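Side-chain contact in exodeoxyribonuclease III (Archaeoglobus fulgidus, PDB 2VOA), which is an AP endonuclease of the ExoIII family that probably cleaves DNA at abasic sites using magnesium or manganese ions: residues R126-H129 and Y130-T134. The protein carries 1 engineered substitution. Numbering follows the deposited sequence.
Sequences RLYH and YLQKT
L127 and L131 meet one helical turn apart, CG of L127 lying 3.8 Å from CD1 of L131, and this is the close-packed side. L127 holds CG anti to its own nitrogen (chi1 -177°), which swings its branches down the helix toward L131; L127 CD1 also comes within 4.1 Å of Y130 CD2. Both leucines press on W143 of strand 141-144 and on I179 of helix 170-180. Under them the backbone is regular, with L131 N donating to L127 O at 2.9 Å. These turns end helix 115-134, the crossover helix of the beta-alpha-beta unit that joins parallel strands 99-105 and 141-144 in one sheet of the DNase I-like fold. Toward solvent the fit is looser. Q132 runs extended alongside H129 and across Y128, its amide plane turned 58° from the tyrosine ring; NE2 stands 3.3 Å from Y128 OH, but at an angle too poor for a hydrogen bond. CD1 of Y128 sits 3.6 Å above the centre of the H129 ring, E125 is hydrogen-bonded to H129 NE2, and K178 makes a cation-pi contact with the Y128 ring. Were Y128 an alanine, K178 would probably lose that aromatic partner, one side of the imidazole its cover, and a gap would open beside the Q132 amide. At the last turn, T134 OG1 donates to Y130 O over 2.7 Å, approaching from above the carbonyl plane, while R93 bonds both this hydroxyl and Y130 OH.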
ATOM      1  N   ARG A 126     -33.288  10.991  14.789  1.00 27.22           N
ATOM      2  CA  ARG A 126     -33.912   9.762  14.284  1.00 28.23           C
ATOM      3  C   ARG A 126     -33.452   8.558  15.098  1.00 28.43           C
ATOM      4  O   ARG A 126     -34.272   7.706  15.450  1.00 28.97           O
ATOM      5  CB  ARG A 126     -33.616   9.578  12.796  1.00 27.95           C
ATOM      6  CG  ARG A 126     -34.317  10.609  11.910  1.00 28.60           C
ATOM      7  CD  ARG A 126     -34.403  10.090  10.486  1.00 31.88           C
ATOM      8  NE  ARG A 126     -33.113  10.068   9.800  1.00 32.76           N
ATOM      9  CZ  ARG A 126     -32.791   9.186   8.852  1.00 31.80           C
ATOM     10  NH1 ARG A 126     -33.655   8.244   8.504  1.00 33.32           N
ATOM     11  NH2 ARG A 126     -31.613   9.236   8.259  1.00 31.92           N
ATOM     12  N   LEU A 127     -32.162   8.529  15.439  1.00 27.68           N
ATOM     13  CA  LEU A 127     -31.595   7.406  16.194  1.00 28.49           C
ATOM     14  C   LEU A 127     -32.229   7.346  17.577  1.00 28.26           C
ATOM     15  O   LEU A 127     -32.521   6.260  18.093  1.00 28.70           O
ATOM     16  CB  LEU A 127     -30.072   7.545  16.300  1.00 28.56           C
ATOM     17  CG  LEU A 127     -29.385   6.384  17.015  1.00 28.80           C
ATOM     18  CD1 LEU A 127     -29.698   5.074  16.310  1.00 29.06           C
ATOM     19  CD2 LEU A 127     -27.880   6.613  17.028  1.00 30.65           C
ATOM     20  N   TYR A 128     -32.442   8.508  18.186  1.00 28.25           N
ATOM     21  CA  TYR A 128     -33.175   8.570  19.459  1.00 27.58           C
ATOM     22  C   TYR A 128     -34.526   7.845  19.393  1.00 28.16           C
ATOM     23  O   TYR A 128     -34.812   6.955  20.196  1.00 27.77           O
ATOM     24  CB  TYR A 128     -33.385  10.046  19.882  1.00 28.52           C
ATOM     25  CG  TYR A 128     -34.269  10.191  21.110  1.00 28.07           C
ATOM     26  CD1 TYR A 128     -35.639  10.449  20.983  1.00 31.27           C
ATOM     27  CD2 TYR A 128     -33.735  10.042  22.398  1.00 30.19           C
ATOM     28  CE1 TYR A 128     -36.453  10.575  22.117  1.00 29.46           C
ATOM     29  CE2 TYR A 128     -34.540  10.162  23.540  1.00 30.34           C
ATOM     30  CZ  TYR A 128     -35.900  10.420  23.379  1.00 30.33           C
ATOM     31  OH  TYR A 128     -36.720  10.547  24.475  1.00 32.04           O
ATOM     32  N   HIS A 129     -35.343   8.203  18.409  1.00 28.04           N
ATOM     33  CA  HIS A 129     -36.676   7.612  18.303  1.00 28.90           C
ATOM     34  C   HIS A 129     -36.605   6.126  17.958  1.00 29.74           C
ATOM     35  O   HIS A 129     -37.392   5.322  18.480  1.00 30.14           O
ATOM     36  CB  HIS A 129     -37.525   8.435  17.342  1.00 29.40           C
ATOM     37  CG  HIS A 129     -37.836   9.794  17.883  1.00 30.88           C
ATOM     38  ND1 HIS A 129     -38.649   9.978  18.984  1.00 32.16           N
ATOM     39  CD2 HIS A 129     -37.409  11.026  17.517  1.00 31.90           C
ATOM     40  CE1 HIS A 129     -38.733  11.271  19.253  1.00 33.52           C
ATOM     41  NE2 HIS A 129     -37.985  11.928  18.385  1.00 34.05           N
ATOM     42  N   TYR A 130     -35.620   5.768  17.139  1.00 29.39           N
ATOM     43  CA  TYR A 130     -35.407   4.375  16.740  1.00 29.60           C
ATOM     44  C   TYR A 130     -35.083   3.488  17.949  1.00 29.47           C
ATOM     45  O   TYR A 130     -35.702   2.421  18.139  1.00 29.55           O
ATOM     46  CB  TYR A 130     -34.341   4.297  15.641  1.00 31.31           C
ATOM     47  CG  TYR A 130     -33.889   2.893  15.283  1.00 32.41           C
ATOM     48  CD1 TYR A 130     -34.629   2.082  14.422  1.00 35.71           C
ATOM     49  CD2 TYR A 130     -32.701   2.381  15.814  1.00 34.07           C
ATOM     50  CE1 TYR A 130     -34.181   0.771  14.095  1.00 34.23           C
ATOM     51  CE2 TYR A 130     -32.264   1.093  15.502  1.00 34.41           C
ATOM     52  CZ  TYR A 130     -32.994   0.311  14.639  1.00 35.13           C
ATOM     53  OH  TYR A 130     -32.549  -0.967  14.338  1.00 37.16           O
ATOM     54  N   LEU A 131     -34.144   3.938  18.780  1.00 28.57           N
ATOM     55  CA  LEU A 131     -33.747   3.174  19.973  1.00 28.72           C
ATOM     56  C   LEU A 131     -34.804   3.206  21.069  1.00 29.08           C
ATOM     57  O   LEU A 131     -35.033   2.201  21.728  1.00 29.58           O
ATOM     58  CB  LEU A 131     -32.420   3.680  20.505  1.00 28.70           C
ATOM     59  CG  LEU A 131     -31.277   3.477  19.498  1.00 29.63           C
ATOM     60  CD1 LEU A 131     -30.053   4.227  20.010  1.00 31.27           C
ATOM     61  CD2 LEU A 131     -30.973   1.996  19.207  1.00 30.90           C
ATOM     62  N   GLN A 132     -35.458   4.352  21.256  1.00 28.85           N
ATOM     63  CA  GLN A 132     -36.574   4.441  22.204  1.00 29.89           C
ATOM     64  C   GLN A 132     -37.666   3.413  21.868  1.00 30.19           C
ATOM     65  O   GLN A 132     -38.277   2.809  22.767  1.00 30.83           O
ATOM     66  CB  GLN A 132     -37.166   5.854  22.184  1.00 30.73           C
ATOM     67  CG  GLN A 132     -38.251   6.084  23.208  1.00 32.29           C
ATOM     68  CD  GLN A 132     -38.812   7.484  23.132  1.00 36.46           C
ATOM     69  OE1 GLN A 132     -39.158   7.980  22.046  1.00 38.00           O
ATOM     70  NE2 GLN A 132     -38.938   8.126  24.288  1.00 39.54           N
ATOM     71  N   LYS A 133     -37.906   3.217  20.570  1.00 29.75           N
ATOM     72  CA  LYS A 133     -38.977   2.354  20.080  1.00 31.13           C
ATOM     73  C   LYS A 133     -38.624   0.869  20.169  1.00 30.45           C
ATOM     74  O   LYS A 133     -39.502   0.028  20.416  1.00 30.68           O
ATOM     75  CB  LYS A 133     -39.322   2.753  18.634  1.00 31.96           C
ATOM     76  CG  LYS A 133     -40.107   1.745  17.833  1.00 35.87           C
ATOM     77  CD  LYS A 133     -40.472   2.321  16.479  1.00 40.08           C
ATOM     78  CE  LYS A 133     -40.397   1.259  15.401  1.00 44.33           C
ATOM     79  NZ  LYS A 133     -40.718   1.835  14.059  1.00 46.96           N
ATOM     80  N   THR A 134     -37.342   0.563  19.972  1.00 30.09           N
ATOM     81  CA  THR A 134     -36.911  -0.814  19.706  1.00 30.50           C
ATOM     82  C   THR A 134     -36.025  -1.475  20.773  1.00 30.87           C
ATOM     83  O   THR A 134     -35.849  -2.702  20.738  1.00 31.94           O
ATOM     84  CB  THR A 134     -36.180  -0.913  18.368  1.00 29.98           C
ATOM     85  OG1 THR A 134     -34.959  -0.171  18.433  1.00 30.21           O
ATOM     86  CG2 THR A 134     -37.066  -0.402  17.204  1.00 30.72           C
TER